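Local coordinates for putative aldo/keto reductase (Salmonella enterica subsp. enterica serovar Typhimurium, PDB 4R9O), which is a putative NADP-dependent oxidoreductase of the aldo/keto reductase family, built on a TIM barrel, at the interface of chains A and B and the interface of chains A and C. Residues are numbered along the deposited sequence; one frame, centred on the assembly and turned at random. Chains: chain A/B/C, Putative aldo/keto reductase.

Chain A meets two other copies of itself through separate surfaces, and the centres of contact 1 and contact 2 lie about 31 Å apart. They share no residue: contact 1 uses the C-terminal helix 285-295 of chain A against the 97-101 stretch of chain B, whereas contact 2 joins loops and the short helix 219-222 in chains A and C. Contact 2 is part of a two-fold interface and its centre lies about 11 Å from A:Tyr58, the likely proton donor. The interface that holds contact 1 is not an exact two-fold. The centre of contact 1 is about 34 Å from A:Tyr58. Neither interface need be the biological one.

Contact 1: the interface of chains A and B. Residues chain A 286, 289-290, 293; chain B 97-99, 101.
A:Gln286 and A:Phe289 both meet B:His101, one at its ring and the other at its CB. The methylene CG of A:Gln286 lies over one imidazole face, 3.7 Å from the centroid of the B:His101 ring and shifted toward the rim at CE1. One face of the A:Phe289 ring in turn receives CB of B:His101, 3.6 Å from CG of the phenyl group. The imidazole edge is used within chain B: ND1 of B:His101 donates to the backbone O of B:Leu99 at 2.8 Å, with the acceptor in the ring plane, which should fix the ring's rotation. Beyond CG, A:Gln286 runs out extended (chi2 -172°), carrying its amide past the histidine with the two planes 23° apart. Its OE1 accepts a hydrogen bond from the backbone N of B:Lys98 at 2.9 Å, the donor tilted 35° from the carbonyl plane. Alongside, B:Leu99 pushes its methyl groups against the helix. CD2 of B:Leu99 rests 3.7 Å from CG of A:Arg290, the two side chains crossing at about a right angle. The end of A:Lys293 meets B:Leu99 tip to tip, its NZ a looser 4.1 Å from CD1 of B:Leu99. The chain A residues follow one another along a side of helix 285-295, the last helix of the fold; chain B supplies a loop leading into the short strand 101-102.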
loop_
_atom_site.group_PDB
_atom_site.type_symbol
_atom_site.label_atom_id
_atom_site.label_comp_id
_atom_site.label_asym_id
_atom_site.label_seq_id
_atom_site.Cartn_x
_atom_site.Cartn_y
_atom_site.Cartn_z
ATOM N N GLN A 286 16.774 25.143 5.622
ATOM C CA GLN A 286 15.443 25.257 6.199
ATOM C C GLN A 286 14.426 25.610 5.123
ATOM O O GLN A 286 13.337 25.049 5.091
ATOM C CB GLN A 286 15.434 26.265 7.340
ATOM C CG GLN A 286 16.128 25.715 8.579
ATOM C CD GLN A 286 15.984 26.599 9.801
ATOM O OE1 GLN A 286 14.877 26.867 10.272
ATOM N NE2 GLN A 286 17.112 27.055 10.325
ATOM N N PHE A 289 13.722 22.446 3.171
ATOM C CA PHE A 289 12.909 21.462 3.881
ATOM C C PHE A 289 11.469 21.946 4.071
ATOM O O PHE A 289 10.537 21.143 4.098
ATOM C CB PHE A 289 13.550 21.113 5.228
ATOM C CG PHE A 289 14.673 20.108 5.125
ATOM C CD1 PHE A 289 14.400 18.741 5.104
ATOM C CD2 PHE A 289 15.994 20.522 5.048
ATOM C CE1 PHE A 289 15.424 17.805 5.008
ATOM C CE2 PHE A 289 17.028 19.588 4.950
ATOM C CZ PHE A 289 16.741 18.228 4.936
ATOM N N ARG A 290 11.286 23.260 4.179
ATOM C CA ARG A 290 9.945 23.843 4.249
ATOM C C ARG A 290 9.170 23.546 2.977
ATOM O O ARG A 290 7.964 23.287 3.007
ATOM C CB ARG A 290 10.016 25.355 4.452
ATOM C CG ARG A 290 10.497 25.783 5.804
ATOM C CD ARG A 290 11.020 27.216 5.742
ATOM N NE ARG A 290 10.009 28.168 5.286
ATOM C CZ ARG A 290 10.259 29.444 4.998
ATOM N NH1 ARG A 290 11.494 29.925 5.106
ATOM N NH2 ARG A 290 9.272 30.239 4.598
ATOM N N LYS A 293 8.220 19.776 2.914
ATOM C CA LYS A 293 7.111 19.559 3.833
ATOM C C LYS A 293 5.791 20.094 3.287
ATOM O O LYS A 293 4.760 19.443 3.413
ATOM C CB LYS A 293 7.421 20.204 5.192
ATOM C CG LYS A 293 6.187 20.525 6.034
ATOM C CD LYS A 293 6.534 21.305 7.305
ATOM C CE LYS A 293 7.258 20.430 8.329
ATOM N NZ LYS A 293 7.399 21.092 9.671
ATOM N N ASN B 97 16.414 26.920 14.720
ATOM C CA ASN B 97 15.756 25.891 13.908
ATOM C C ASN B 97 14.243 26.060 13.958
ATOM O O ASN B 97 13.596 25.650 14.918
ATOM C CB ASN B 97 16.155 24.495 14.379
ATOM C CG ASN B 97 17.643 24.239 14.232
ATOM O OD1 ASN B 97 18.268 24.714 13.281
ATOM N ND2 ASN B 97 18.225 23.504 15.182
ATOM N N LYS B 98 13.691 26.676 12.919
ATOM C CA LYS B 98 12.270 26.985 12.865
ATOM C C LYS B 98 11.435 25.738 12.583
ATOM O O LYS B 98 10.243 25.704 12.869
ATOM C CB LYS B 98 12.006 28.054 11.801
ATOM C CG LYS B 98 12.759 29.357 12.019
ATOM C CD LYS B 98 12.196 30.126 13.197
ATOM C CE LYS B 98 12.824 31.512 13.314
ATOM N NZ LYS B 98 14.269 31.458 13.679
ATOM N N LEU B 99 12.072 24.721 12.013
ATOM C CA LEU B 99 11.436 23.412 11.828
ATOM C C LEU B 99 12.484 22.313 11.956
ATOM O O LEU B 99 13.663 22.558 11.737
ATOM C CB LEU B 99 10.734 23.314 10.467
ATOM C CG LEU B 99 11.630 23.123 9.233
ATOM C CD1 LEU B 99 10.853 22.489 8.081
ATOM C CD2 LEU B 99 12.222 24.454 8.793
ATOM N N HIS B 101 14.772 19.430 10.799
ATOM C CA HIS B 101 15.361 19.094 9.511
ATOM C C HIS B 101 16.703 18.404 9.722
ATOM O O HIS B 101 17.056 18.049 10.849
ATOM C CB HIS B 101 15.516 20.348 8.616
ATOM C CG HIS B 101 16.375 21.436 9.198
ATOM N ND1 HIS B 101 15.965 22.233 10.246
ATOM C CD2 HIS B 101 17.604 21.887 8.838
ATOM C CE1 HIS B 101 16.917 23.112 10.526
ATOM N NE2 HIS B 101 17.920 22.921 9.689
#

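Contact 2: the interface of chains A and C. Residues chain A 25-26, 217-218, 222; chain C 218, 221-222, 230.
A:Arg26 reaches across to the last turn of helix 219-222 in chain C, where its guanidinium meets C:Asn222. NH1 of A:Arg26 donates to the amide oxygen OD1 of C:Asn222 at 2.6 Å, but the bond is bent, 118° at the hydrogen. The oxygen lies in the guanidinium plane, at its edge, whereas the nitrogen stands above the amide carbonyl plane and misses a lone pair. CG of A:Arg26, set anti to its carbonyl carbon (chi1 -63°), lies over one face of the A:Trp25 ring, and bends at chi2 and chi3 turn the guanidinium back toward C:Asn222. The backbone O of C:Phe221 is also near, 3.0 Å from NH1 of A:Arg26, although the N-H points elsewhere. The other branch of the C:Asn222 amide is held within its own chain: ND2 donates to the backbone O of C:Gly218 at 2.9 Å, on a lone pair. The amide's rotation is thus set mainly by this bond, while the bent one from A:Arg26 adds less. Close packing continues between the glycine loops and the asparagines. CB of A:Asn222 sits 3.7 Å from CA of C:Gly218, and the exchanged pair, CA of A:Gly218 and CB of C:Asn222, is much the same at 3.8 Å. By contrast, the side toward C:Arg230 is loose, with little of that residue's surface hidden. NH2 of C:Arg230 stays 4.1 Å from NE of A:Arg26, and these like charges may repel; C:Phe221 covers one face of the C:Arg230 guanidinium. A:Gly217, A:Gly218, C:Phe221 and C:Asn222 belong to the likely NADP-binding segment, so this two-fold contact brings the cofactor loops of two subunits together and could influence their shape, if the pairing persists in solution.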
loop_
_atom_site.group_PDB
_atom_site.type_symbol
_atom_site.label_atom_id
_atom_site.label_comp_id
_atom_site.label_asym_id
_atom_site.label_seq_id
_atom_site.Cartn_x
_atom_site.Cartn_y
_atom_site.Cartn_z
ATOM N N TRP A 25 9.635 18.417 -26.048
ATOM C CA TRP A 25 8.539 17.451 -26.163
ATOM C C TRP A 25 7.190 18.115 -26.486
ATOM O O TRP A 25 6.299 17.472 -27.062
ATOM C CB TRP A 25 8.447 16.581 -24.882
ATOM C CG TRP A 25 7.627 17.124 -23.747
ATOM C CD1 TRP A 25 6.317 16.852 -23.485
ATOM C CD2 TRP A 25 8.072 17.995 -22.700
ATOM N NE1 TRP A 25 5.913 17.514 -22.346
ATOM C CE2 TRP A 25 6.974 18.226 -21.848
ATOM C CE3 TRP A 25 9.290 18.619 -22.408
ATOM C CZ2 TRP A 25 7.054 19.046 -20.722
ATOM C CZ3 TRP A 25 9.375 19.421 -21.285
ATOM C CH2 TRP A 25 8.260 19.635 -20.456
ATOM N N ARG A 26 7.050 19.401 -26.161
ATOM C CA ARG A 26 5.803 20.143 -26.422
ATOM C C ARG A 26 5.836 20.964 -27.715
ATOM O O ARG A 26 4.933 21.770 -27.953
ATOM C CB ARG A 26 5.486 21.110 -25.265
ATOM C CG ARG A 26 5.224 20.472 -23.912
ATOM C CD ARG A 26 3.933 19.673 -23.911
ATOM N NE ARG A 26 2.798 20.414 -24.459
ATOM C CZ ARG A 26 1.975 21.181 -23.747
ATOM N NH1 ARG A 26 2.164 21.327 -22.441
ATOM N NH2 ARG A 26 0.964 21.801 -24.339
ATOM N N GLY A 217 4.819 18.237 -13.761
ATOM C CA GLY A 217 4.068 17.824 -14.935
ATOM C C GLY A 217 2.780 18.616 -15.083
ATOM O O GLY A 217 1.752 18.066 -15.472
ATOM N N GLY A 218 2.836 19.901 -14.735
ATOM C CA GLY A 218 1.710 20.806 -14.888
ATOM C C GLY A 218 0.911 21.093 -13.623
ATOM O O GLY A 218 0.153 22.067 -13.570
ATOM N N ASN A 222 -1.573 24.132 -12.621
ATOM C CA ASN A 222 -2.890 23.745 -13.143
ATOM C C ASN A 222 -3.710 22.825 -12.243
ATOM O O ASN A 222 -4.856 22.503 -12.561
ATOM C CB ASN A 222 -2.746 23.066 -14.504
ATOM C CG ASN A 222 -2.152 23.974 -15.545
ATOM O OD1 ASN A 222 -0.969 23.864 -15.875
ATOM N ND2 ASN A 222 -2.962 24.881 -16.071
ATOM N N GLY C 218 -3.549 19.371 -15.303
ATOM C CA GLY C 218 -2.454 19.772 -16.164
ATOM C C GLY C 218 -1.602 18.647 -16.728
ATOM O O GLY C 218 -0.829 18.870 -17.657
ATOM N N PHE C 221 -1.636 17.369 -20.744
ATOM C CA PHE C 221 -0.859 18.097 -21.738
ATOM C C PHE C 221 0.586 18.382 -21.315
ATOM O O PHE C 221 1.466 18.474 -22.166
ATOM C CB PHE C 221 -1.563 19.404 -22.091
ATOM C CG PHE C 221 -2.854 19.209 -22.832
ATOM C CD1 PHE C 221 -4.065 19.317 -22.178
ATOM C CD2 PHE C 221 -2.852 18.912 -24.189
ATOM C CE1 PHE C 221 -5.254 19.134 -22.857
ATOM C CE2 PHE C 221 -4.039 18.724 -24.875
ATOM C CZ PHE C 221 -5.241 18.832 -24.206
ATOM N N ASN C 222 0.841 18.506 -20.018
ATOM C CA ASN C 222 2.162 18.947 -19.565
ATOM C C ASN C 222 3.004 17.875 -18.887
ATOM O O ASN C 222 4.181 18.096 -18.613
ATOM C CB ASN C 222 2.022 20.133 -18.609
ATOM C CG ASN C 222 1.275 21.288 -19.227
ATOM O OD1 ASN C 222 1.840 22.066 -19.999
ATOM N ND2 ASN C 222 -0.012 21.402 -18.897
ATOM N N ARG C 230 -1.936 10.731 -24.575
ATOM C CA ARG C 230 -2.522 11.733 -25.467
ATOM C C ARG C 230 -2.876 11.094 -26.799
ATOM O O ARG C 230 -3.825 11.500 -27.471
ATOM C CB ARG C 230 -1.558 12.905 -25.697
ATOM C CG ARG C 230 -1.637 14.019 -24.672
ATOM C CD ARG C 230 -0.771 15.218 -25.077
ATOM N NE ARG C 230 -1.277 15.889 -26.274
ATOM C CZ ARG C 230 -0.805 17.042 -26.746
ATOM N NH1 ARG C 230 -1.329 17.576 -27.842
ATOM N NH2 ARG C 230 0.190 17.661 -26.126
#